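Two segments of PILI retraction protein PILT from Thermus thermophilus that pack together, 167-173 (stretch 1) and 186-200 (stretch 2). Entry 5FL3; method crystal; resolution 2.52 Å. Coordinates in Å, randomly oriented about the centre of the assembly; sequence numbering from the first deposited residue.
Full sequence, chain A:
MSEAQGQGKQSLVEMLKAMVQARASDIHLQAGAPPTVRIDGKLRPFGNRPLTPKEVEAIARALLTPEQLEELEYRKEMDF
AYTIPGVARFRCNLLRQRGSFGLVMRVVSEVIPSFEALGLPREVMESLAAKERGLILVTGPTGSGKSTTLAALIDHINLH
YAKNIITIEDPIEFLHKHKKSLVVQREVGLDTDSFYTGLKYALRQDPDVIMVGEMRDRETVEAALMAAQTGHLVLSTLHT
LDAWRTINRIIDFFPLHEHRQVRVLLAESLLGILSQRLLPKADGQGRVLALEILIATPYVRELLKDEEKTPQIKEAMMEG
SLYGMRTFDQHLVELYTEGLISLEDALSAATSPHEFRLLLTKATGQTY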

# COMPACT_ATOMS: atom_id res chain seq x y z
N THR A 167 -12.04 2.11 7.18
CA THR A 167 -10.79 1.46 6.83
C THR A 167 -10.33 0.58 7.99
O THR A 167 -10.55 0.91 9.15
CB THR A 167 -9.69 2.51 6.45
OG1 THR A 167 -9.07 3.05 7.62
CG2 THR A 167 -10.29 3.65 5.65
N ILE A 168 -9.72 -0.57 7.66
CA ILE A 168 -9.16 -1.48 8.67
C ILE A 168 -7.71 -1.74 8.31
O ILE A 168 -7.40 -2.31 7.26
CB ILE A 168 -9.95 -2.81 8.77
CG1 ILE A 168 -11.33 -2.56 9.39
CG2 ILE A 168 -9.23 -3.77 9.68
CD1 ILE A 168 -12.38 -2.18 8.44
N GLU A 169 -6.82 -1.30 9.19
CA GLU A 169 -5.42 -1.07 8.82
C GLU A 169 -4.49 -1.67 9.82
O GLU A 169 -4.79 -1.70 11.02
CB GLU A 169 -5.12 0.44 8.69
CG GLU A 169 -5.85 1.10 7.53
CD GLU A 169 -5.55 2.57 7.39
OE1 GLU A 169 -4.46 2.90 6.86
OE2 GLU A 169 -6.43 3.38 7.78
N ASP A 170 -3.35 -2.13 9.31
CA ASP A 170 -2.34 -2.76 10.15
C ASP A 170 -0.93 -2.46 9.62
O ASP A 170 -0.38 -3.26 8.85
CB ASP A 170 -2.57 -4.27 10.22
CG ASP A 170 -1.62 -4.95 11.18
OD1 ASP A 170 -0.95 -4.24 11.95
OD2 ASP A 170 -1.58 -6.20 11.18
N PRO A 171 -0.36 -1.31 10.03
CA PRO A 171 -0.96 -0.26 10.87
C PRO A 171 -1.59 0.88 10.03
O PRO A 171 -1.57 0.80 8.80
CB PRO A 171 0.24 0.27 11.65
CG PRO A 171 1.36 0.21 10.60
CD PRO A 171 1.03 -0.97 9.66
N ILE A 172 -2.12 1.92 10.66
CA ILE A 172 -2.58 3.09 9.91
C ILE A 172 -1.37 3.85 9.38
O ILE A 172 -0.52 4.27 10.16
CB ILE A 172 -3.42 4.07 10.75
CG1 ILE A 172 -4.70 3.39 11.24
CG2 ILE A 172 -3.78 5.30 9.93
CD1 ILE A 172 -5.50 4.24 12.16
N GLU A 173 -1.29 4.00 8.05
CA GLU A 173 -0.14 4.62 7.40
C GLU A 173 -0.40 6.10 7.12
O GLU A 173 0.50 6.92 7.20
CB GLU A 173 0.22 3.88 6.10
CG GLU A 173 0.66 2.40 6.26
CD GLU A 173 2.04 2.25 6.90
OE1 GLU A 173 2.70 3.30 7.13
OE2 GLU A 173 2.46 1.09 7.18
N ARG A 186 -9.69 2.22 11.70
CA ARG A 186 -9.62 1.24 12.76
C ARG A 186 -8.31 0.45 12.68
O ARG A 186 -8.11 -0.32 11.75
CB ARG A 186 -10.84 0.31 12.66
CG ARG A 186 -11.96 0.83 13.49
CD ARG A 186 -13.34 0.55 13.00
NE ARG A 186 -13.84 -0.78 13.27
CZ ARG A 186 -13.96 -1.40 14.45
NH1 ARG A 186 -13.57 -0.85 15.59
NH2 ARG A 186 -14.49 -2.61 14.47
N GLU A 187 -7.43 0.66 13.65
CA GLU A 187 -6.10 0.04 13.65
C GLU A 187 -6.16 -1.35 14.28
O GLU A 187 -6.68 -1.51 15.39
CB GLU A 187 -5.09 0.93 14.39
CG GLU A 187 -3.65 0.78 13.90
CD GLU A 187 -2.79 2.02 14.12
OE1 GLU A 187 -3.07 2.82 15.05
OE2 GLU A 187 -1.80 2.20 13.37
N VAL A 188 -5.64 -2.34 13.57
CA VAL A 188 -5.60 -3.72 14.06
C VAL A 188 -4.66 -3.81 15.26
O VAL A 188 -3.54 -3.31 15.21
CB VAL A 188 -5.15 -4.70 12.97
CG1 VAL A 188 -4.84 -6.05 13.57
CG2 VAL A 188 -6.20 -4.80 11.84
N GLY A 189 -5.14 -4.43 16.33
CA GLY A 189 -4.40 -4.52 17.57
C GLY A 189 -4.79 -3.46 18.59
O GLY A 189 -4.44 -3.57 19.77
N LEU A 190 -5.49 -2.41 18.14
CA LEU A 190 -5.85 -1.30 19.02
C LEU A 190 -7.36 -1.03 18.97
O LEU A 190 -8.05 -1.07 19.99
CB LEU A 190 -5.08 -0.02 18.64
CG LEU A 190 -3.55 -0.14 18.49
CD1 LEU A 190 -2.95 1.01 17.62
CD2 LEU A 190 -2.92 -0.15 19.87
N ASP A 191 -7.85 -0.77 17.76
CA ASP A 191 -9.26 -0.47 17.53
C ASP A 191 -10.12 -1.70 17.33
O ASP A 191 -11.30 -1.71 17.68
CB ASP A 191 -9.39 0.44 16.33
CG ASP A 191 -8.64 1.72 16.50
OD1 ASP A 191 -8.76 2.32 17.59
OD2 ASP A 191 -7.91 2.11 15.55
N THR A 192 -9.52 -2.74 16.75
CA THR A 192 -10.23 -3.97 16.40
C THR A 192 -9.19 -5.07 16.37
O THR A 192 -8.02 -4.79 16.10
CB THR A 192 -10.93 -3.87 15.04
OG1 THR A 192 -11.88 -4.92 14.91
CG2 THR A 192 -9.92 -3.99 13.88
N ASP A 193 -9.61 -6.32 16.61
CA ASP A 193 -8.67 -7.44 16.72
C ASP A 193 -7.98 -7.86 15.43
O ASP A 193 -6.82 -8.23 15.45
CB ASP A 193 -9.37 -8.65 17.31
CG ASP A 193 -9.76 -8.42 18.76
OD1 ASP A 193 -9.02 -7.70 19.45
OD2 ASP A 193 -10.82 -8.93 19.20
N SER A 194 -8.68 -7.78 14.31
CA SER A 194 -8.13 -8.27 13.06
C SER A 194 -8.79 -7.61 11.87
O SER A 194 -9.78 -6.91 12.03
CB SER A 194 -8.29 -9.79 12.95
OG SER A 194 -9.66 -10.16 12.84
N PHE A 195 -8.26 -7.88 10.68
CA PHE A 195 -8.92 -7.50 9.43
C PHE A 195 -10.30 -8.10 9.35
O PHE A 195 -11.24 -7.44 8.91
CB PHE A 195 -8.11 -7.94 8.22
CG PHE A 195 -6.85 -7.16 8.05
CD1 PHE A 195 -6.89 -5.77 7.95
CD2 PHE A 195 -5.63 -7.81 8.01
CE1 PHE A 195 -5.72 -5.04 7.80
CE2 PHE A 195 -4.45 -7.09 7.87
CZ PHE A 195 -4.49 -5.70 7.76
N TYR A 196 -10.42 -9.35 9.79
CA TYR A 196 -11.70 -10.04 9.69
C TYR A 196 -12.72 -9.38 10.60
O TYR A 196 -13.82 -9.04 10.16
CB TYR A 196 -11.58 -11.53 10.02
CG TYR A 196 -12.89 -12.25 9.81
CD1 TYR A 196 -13.29 -12.63 8.54
CD2 TYR A 196 -13.74 -12.50 10.88
CE1 TYR A 196 -14.51 -13.25 8.33
CE2 TYR A 196 -14.97 -13.14 10.68
CZ TYR A 196 -15.34 -13.51 9.41
OH TYR A 196 -16.56 -14.13 9.21
N THR A 197 -12.35 -9.18 11.87
CA THR A 197 -13.21 -8.52 12.85
C THR A 197 -13.66 -7.16 12.36
O THR A 197 -14.84 -6.78 12.45
CB THR A 197 -12.48 -8.35 14.19
OG1 THR A 197 -12.23 -9.64 14.73
CG2 THR A 197 -13.34 -7.60 15.16
N GLY A 198 -12.70 -6.41 11.83
CA GLY A 198 -12.99 -5.10 11.33
C GLY A 198 -13.93 -5.17 10.14
O GLY A 198 -14.88 -4.40 10.07
N LEU A 199 -13.66 -6.09 9.21
CA LEU A 199 -14.46 -6.20 8.01
C LEU A 199 -15.88 -6.59 8.41
O LEU A 199 -16.85 -5.96 7.97
CB LEU A 199 -13.84 -7.21 7.02
CG LEU A 199 -14.54 -7.53 5.69
CD1 LEU A 199 -15.04 -6.30 4.98
CD2 LEU A 199 -13.64 -8.29 4.75
N LYS A 200 -15.98 -7.58 9.29
CA LYS A 200 -17.28 -8.10 9.69
C LYS A 200 -18.17 -7.02 10.33
O LYS A 200 -19.34 -6.87 9.96
CB LYS A 200 -17.10 -9.27 10.65
CG LYS A 200 -18.32 -9.59 11.52
CD LYS A 200 -18.01 -10.79 12.37
CE LYS A 200 -18.96 -10.97 13.51
NZ LYS A 200 -18.36 -12.01 14.39
O HOH W 1 -1.95 -2.24 13.59

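The contact joins two parallel strands edge to edge, then lets the second stretch loop back so that its helix runs antiparallel to strand 167-169, the axes 8.4 Å apart at closest approach. The ladder opens at T167, whose O accepts a hydrogen bond from R186 N at 3.0 Å. T167 also steadies its own strand, its OG1 donating to E169 OE2 at 2.7 Å.

I168, bridged with R186, is the apolar anchor and the residue of stretch 1 most covered by stretch 2. Its side chain leaves the sheet on the same face as that of R186 and enters the pocket made as loop and helix fold back: CG2 lies 3.9 Å from V188 CG2 and 3.5 Å from F195 CD1, while CG1 sits 3.6 Å from G198 CA. The glycine buys that closeness, since a CB there would fall 2.4 Å from I168 CG1. The helix presenting F195 and G198 is capped by S194, whose OG accepts from T197 N at 3.0 Å.

E169 carries the ladder onward by using both backbone polar groups: its N donates to R186 O at 3.0 Å, and its O accepts from V188 N at 2.8 Å, nearly linear at 173°. Its CA approaches the edge of the F195 ring.

At D170 the strand has ended, and water takes over. One water donates to D170 OD1 at 2.8 Å and to V188 O at 2.5 Å, while D170 CB packs 3.4 Å from F195 CZ.

A cis peptide bond precedes P171, and beyond this turn I172 N donates to E187 OE2 at 2.7 Å, so a carboxylate receives an amide that lies past the strand ladder. E187 is itself held by a very short bond, its N donating to D191 OD2 at 2.4 Å. E173 points away, and the contact ends.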